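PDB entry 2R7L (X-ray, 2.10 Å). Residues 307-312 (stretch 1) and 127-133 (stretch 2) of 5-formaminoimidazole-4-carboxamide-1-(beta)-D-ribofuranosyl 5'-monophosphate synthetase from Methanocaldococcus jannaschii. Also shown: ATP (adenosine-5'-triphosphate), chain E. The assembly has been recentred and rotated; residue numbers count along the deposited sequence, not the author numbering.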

ATOM      1  N   VAL A 307      24.021  14.791 -25.964  1.00 36.36           N
ATOM      2  CA  VAL A 307      24.612  14.197 -27.152  1.00 29.25           C
ATOM      3  C   VAL A 307      24.529  12.689 -27.008  1.00 32.78           C
ATOM      4  O   VAL A 307      25.067  12.121 -26.059  1.00 37.20           O
ATOM      5  CB  VAL A 307      26.107  14.630 -27.322  1.00 32.93           C
ATOM      6  CG1 VAL A 307      26.727  13.988 -28.556  1.00 30.68           C
ATOM      7  CG2 VAL A 307      26.228  16.144 -27.405  1.00 34.92           C
ATOM      8  N   VAL A 308      23.857  12.026 -27.938  1.00 22.89           N
ATOM      9  CA  VAL A 308      23.672  10.588 -27.792  1.00 34.63           C
ATOM     10  C   VAL A 308      24.711   9.777 -28.560  1.00 37.11           C
ATOM     11  O   VAL A 308      24.825   9.862 -29.783  1.00 38.92           O
ATOM     12  CB  VAL A 308      22.194  10.131 -28.052  1.00 34.70           C
ATOM     13  CG1 VAL A 308      21.371  11.262 -28.598  1.00 33.81           C
ATOM     14  CG2 VAL A 308      22.139   8.925 -28.969  1.00 29.90           C
ATOM     15  N   PHE A 309      25.479   8.996 -27.810  1.00 33.27           N
ATOM     16  CA  PHE A 309      26.575   8.237 -28.366  1.00 35.11           C
ATOM     17  C   PHE A 309      26.162   6.798 -28.605  1.00 43.02           C
ATOM     18  O   PHE A 309      26.880   6.035 -29.251  1.00 37.42           O
ATOM     19  CB  PHE A 309      27.781   8.297 -27.427  1.00 36.62           C
ATOM     20  CG  PHE A 309      27.533   7.691 -26.067  1.00 33.25           C
ATOM     21  CD1 PHE A 309      27.678   6.326 -25.868  1.00 28.29           C
ATOM     22  CD2 PHE A 309      27.188   8.493 -24.984  1.00 31.19           C
ATOM     23  CE1 PHE A 309      27.470   5.758 -24.614  1.00 29.30           C
ATOM     24  CE2 PHE A 309      26.981   7.935 -23.723  1.00 26.59           C
ATOM     25  CZ  PHE A 309      27.123   6.566 -23.540  1.00 29.67           C
ATOM     26  N   GLU A 310      25.005   6.425 -28.068  1.00 41.00           N
ATOM     27  CA  GLU A 310      24.465   5.086 -28.271  1.00 37.60           C
ATOM     28  C   GLU A 310      22.957   5.047 -28.043  1.00 35.32           C
ATOM     29  O   GLU A 310      22.368   6.004 -27.536  1.00 32.46           O
ATOM     30  CB  GLU A 310      25.168   4.067 -27.372  1.00 36.89           C
ATOM     31  CG  GLU A 310      26.303   3.315 -28.049  1.00 49.19           C
ATOM     32  CD  GLU A 310      25.838   2.463 -29.225  1.00 53.37           C
ATOM     33  OE1 GLU A 310      26.695   2.045 -30.032  1.00 59.95           O
ATOM     34  OE2 GLU A 310      24.622   2.204 -29.345  1.00 58.38           O
ATOM     35  N   MET A 311      22.343   3.935 -28.434  1.00 34.88           N
ATOM     36  CA  MET A 311      20.921   3.720 -28.223  1.00 36.26           C
ATOM     37  C   MET A 311      20.583   2.239 -28.284  1.00 38.50           C
ATOM     38  O   MET A 311      21.360   1.434 -28.806  1.00 35.92           O
ATOM     39  CB  MET A 311      20.104   4.465 -29.272  1.00 39.79           C
ATOM     40  CG  MET A 311      20.213   3.861 -30.656  1.00 42.39           C
ATOM     41  SD  MET A 311      18.786   4.249 -31.687  1.00 53.25           S
ATOM     42  CE  MET A 311      17.657   2.949 -31.189  1.00 42.62           C
ATOM     43  N   SER A 312      19.421   1.885 -27.736  1.00 35.15           N
ATOM     44  CA  SER A 312      18.897   0.527 -27.828  1.00 36.97           C
ATOM     45  C   SER A 312      17.457   0.591 -28.323  1.00 41.03           C
ATOM     46  O   SER A 312      16.772   1.600 -28.133  1.00 37.65           O
ATOM     47  CB  SER A 312      18.951  -0.166 -26.475  1.00 40.04           C
ATOM     48  OG  SER A 312      20.254  -0.090 -25.926  1.00 53.41           O
TER
HETATM   49  PG  ATP E 400      27.329  -0.823 -23.070  1.00 56.33           P
HETATM   50  O1G ATP E 400      26.270  -1.790 -23.549  1.00 53.25           O
HETATM   51  O2G ATP E 400      26.788   0.515 -22.605  1.00 46.99           O
HETATM   52  O3G ATP E 400      28.330  -1.444 -22.125  1.00 56.65           O
HETATM   53  PB  ATP E 400      27.652   0.432 -25.609  1.00 47.22           P
HETATM   54  O1B ATP E 400      26.182   0.708 -25.406  1.00 49.54           O
HETATM   55  O2B ATP E 400      28.094  -0.186 -26.917  1.00 50.83           O
HETATM   56  O3B ATP E 400      28.197  -0.501 -24.404  1.00 49.13           O
HETATM   57  PA  ATP E 400      29.866   2.232 -25.984  1.00 40.04           P
HETATM   58  O1A ATP E 400      29.675   3.093 -27.205  1.00 36.87           O
HETATM   59  O2A ATP E 400      30.737   1.005 -26.002  1.00 40.82           O
HETATM   60  O3A ATP E 400      28.400   1.850 -25.403  1.00 46.35           O
HETATM   61  O5' ATP E 400      30.410   3.193 -24.825  1.00 38.31           O
HETATM   62  C5' ATP E 400      31.037   2.628 -23.685  1.00 38.81           C
HETATM   63  C4' ATP E 400      31.431   3.767 -22.761  1.00 39.60           C
HETATM   64  O4' ATP E 400      32.449   4.572 -23.366  1.00 36.02           O
HETATM   65  C3' ATP E 400      30.282   4.718 -22.478  1.00 39.04           C
HETATM   66  O3' ATP E 400      29.479   4.278 -21.378  1.00 46.13           O
HETATM   67  C2' ATP E 400      30.994   6.024 -22.185  1.00 39.09           C
HETATM   68  O2' ATP E 400      31.385   6.081 -20.814  1.00 36.32           O
HETATM   69  C1' ATP E 400      32.249   5.953 -23.047  1.00 31.08           C
HETATM   70  N9  ATP E 400      31.975   6.679 -24.301  1.00 32.87           N
HETATM   71  C8  ATP E 400      31.401   6.139 -25.394  1.00 29.06           C
HETATM   72  N7  ATP E 400      31.270   7.062 -26.377  1.00 31.25           N
HETATM   73  C5  ATP E 400      31.785   8.219 -25.918  1.00 31.49           C
HETATM   74  C6  ATP E 400      31.974   9.584 -26.457  1.00 30.22           C
HETATM   75  N6  ATP E 400      31.574   9.908 -27.711  1.00 30.68           N
HETATM   76  N1  ATP E 400      32.542  10.496 -25.644  1.00 33.53           N
HETATM   77  C2  ATP E 400      32.940  10.187 -24.389  1.00 30.45           C
HETATM   78  N3  ATP E 400      32.807   8.967 -23.843  1.00 28.55           N
HETATM   79  C4  ATP E 400      32.236   7.964 -24.542  1.00 29.35           C
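Stretch 2 (127-133) LEGKLLR

Stretch 2 is helical throughout, as its phi/psi pairs near -60/-45 and the i to i+4 bonds show: Leu-131 N to Leu-127 O at 2.8 Å, Leu-132 N to Glu-128 O at 2.9 Å. It crosses strand 310-312 almost at a right angle, the two N-to-C directions making 97° with axes 9.5 Å apart at closest approach. CA-to-CB directions define the touching face: Glu-128, Leu-131 and Leu-132 point toward stretch 1, whereas Leu-127, Lys-130 and Arg-133 are out of reach.

The main bump is Met-311, which loses 81 Å² of the 291 Å² buried in total. With chi1 at 71° (p), its side chain fits among those three helix residues: CG lies 3.3 Å from Glu-128 CG, while SD stands 4.1 Å from Leu-131 CD2 and 4.0 Å from Leu-132 CD2. Leu-132 also packs on Val-308, its CD1 and CD2 lying 3.9 and 4.0 Å from Val-308 CG2, and so touches residues before and after the corner at Phe-309.

Glu-310 starts away from the helix, yet its end bends back. Its OE2 accepts a bond from Met-311 N (3.0 Å, 154°) and comes within 2.8 Å of Glu-128 OE1, a close approach of like charges. No hydrogen bond joins the stretches; apart from this carboxylate pair, the fit is largely apolar packing.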

ATOM      1  N   LEU A 127      23.090   2.005 -39.441  1.00 48.04           N
ATOM      2  CA  LEU A 127      21.635   2.145 -39.293  1.00 44.52           C
ATOM      3  C   LEU A 127      21.284   3.052 -38.115  1.00 43.87           C
ATOM      4  O   LEU A 127      20.450   3.959 -38.228  1.00 37.51           O
ATOM      5  CB  LEU A 127      20.991   0.772 -39.106  1.00 43.56           C
ATOM      6  CG  LEU A 127      21.111  -0.179 -40.297  1.00 40.98           C
ATOM      7  CD1 LEU A 127      20.513  -1.526 -39.957  1.00 41.72           C
ATOM      8  CD2 LEU A 127      20.431   0.425 -41.523  1.00 36.45           C
ATOM      9  N   GLU A 128      21.946   2.807 -36.990  1.00 47.20           N
ATOM     10  CA  GLU A 128      21.750   3.589 -35.777  1.00 46.00           C
ATOM     11  C   GLU A 128      22.025   5.071 -36.029  1.00 48.77           C
ATOM     12  O   GLU A 128      21.210   5.938 -35.676  1.00 46.34           O
ATOM     13  CB  GLU A 128      22.677   3.058 -34.684  1.00 50.28           C
ATOM     14  CG  GLU A 128      22.085   3.086 -33.301  1.00 57.05           C
ATOM     15  CD  GLU A 128      23.048   2.572 -32.252  1.00 61.21           C
ATOM     16  OE1 GLU A 128      23.983   3.315 -31.887  1.00 67.37           O
ATOM     17  OE2 GLU A 128      22.865   1.429 -31.786  1.00 65.27           O
ATOM     18  N   GLY A 129      23.171   5.360 -36.649  1.00 47.22           N
ATOM     19  CA  GLY A 129      23.551   6.737 -36.953  1.00 35.59           C
ATOM     20  C   GLY A 129      22.612   7.370 -37.957  1.00 38.75           C
ATOM     21  O   GLY A 129      22.287   8.556 -37.863  1.00 42.66           O
ATOM     22  N   LYS A 130      22.172   6.571 -38.923  1.00 46.23           N
ATOM     23  CA  LYS A 130      21.179   7.011 -39.900  1.00 49.06           C
ATOM     24  C   LYS A 130      19.913   7.441 -39.171  1.00 49.15           C
ATOM     25  O   LYS A 130      19.401   8.544 -39.379  1.00 53.82           O
ATOM     26  CB  LYS A 130      20.874   5.873 -40.880  1.00 52.43           C
ATOM     27  CG  LYS A 130      19.839   6.199 -41.946  1.00 52.83           C
ATOM     28  CD  LYS A 130      19.790   5.090 -42.996  1.00 56.05           C
ATOM     29  CE  LYS A 130      18.658   5.304 -43.992  1.00 63.02           C
ATOM     30  NZ  LYS A 130      18.680   6.667 -44.597  1.00 65.65           N
ATOM     31  N   LEU A 131      19.424   6.565 -38.299  1.00 48.63           N
ATOM     32  CA  LEU A 131      18.224   6.841 -37.511  1.00 43.94           C
ATOM     33  C   LEU A 131      18.351   8.121 -36.680  1.00 39.64           C
ATOM     34  O   LEU A 131      17.502   9.015 -36.759  1.00 45.74           O
ATOM     35  CB  LEU A 131      17.910   5.640 -36.612  1.00 44.34           C
ATOM     36  CG  LEU A 131      16.703   5.698 -35.669  1.00 44.81           C
ATOM     37  CD1 LEU A 131      15.447   6.235 -36.360  1.00 43.88           C
ATOM     38  CD2 LEU A 131      16.458   4.315 -35.100  1.00 43.92           C
ATOM     39  N   LEU A 132      19.420   8.207 -35.893  1.00 38.09           N
ATOM     40  CA  LEU A 132      19.624   9.338 -34.985  1.00 36.91           C
ATOM     41  C   LEU A 132      19.857  10.636 -35.727  1.00 35.69           C
ATOM     42  O   LEU A 132      19.374  11.695 -35.318  1.00 47.77           O
ATOM     43  CB  LEU A 132      20.809   9.063 -34.058  1.00 37.79           C
ATOM     44  CG  LEU A 132      20.654   7.865 -33.120  1.00 38.37           C
ATOM     45  CD1 LEU A 132      22.006   7.446 -32.560  1.00 35.54           C
ATOM     46  CD2 LEU A 132      19.659   8.170 -31.992  1.00 39.64           C
ATOM     47  N   ARG A 133      20.616  10.548 -36.816  1.00 49.22           N
ATOM     48  CA  ARG A 133      20.883  11.699 -37.668  1.00 53.12           C
ATOM     49  C   ARG A 133      19.593  12.178 -38.310  1.00 45.38           C
ATOM     50  O   ARG A 133      19.272  13.366 -38.270  1.00 48.80           O
ATOM     51  CB  ARG A 133      21.924  11.341 -38.739  1.00 58.24           C
ATOM     52  CG  ARG A 133      21.963  12.290 -39.939  1.00 63.64           C
ATOM     53  CD  ARG A 133      23.174  12.035 -40.839  1.00 63.98           C
ATOM     54  NE  ARG A 133      23.335  10.627 -41.206  1.00 61.65           N
ATOM     55  CZ  ARG A 133      22.726  10.046 -42.236  1.00 63.83           C
ATOM     56  NH1 ARG A 133      21.899  10.749 -43.006  1.00 62.57           N
ATOM     57  NH2 ARG A 133      22.938   8.758 -42.492  1.00 55.47           N
TER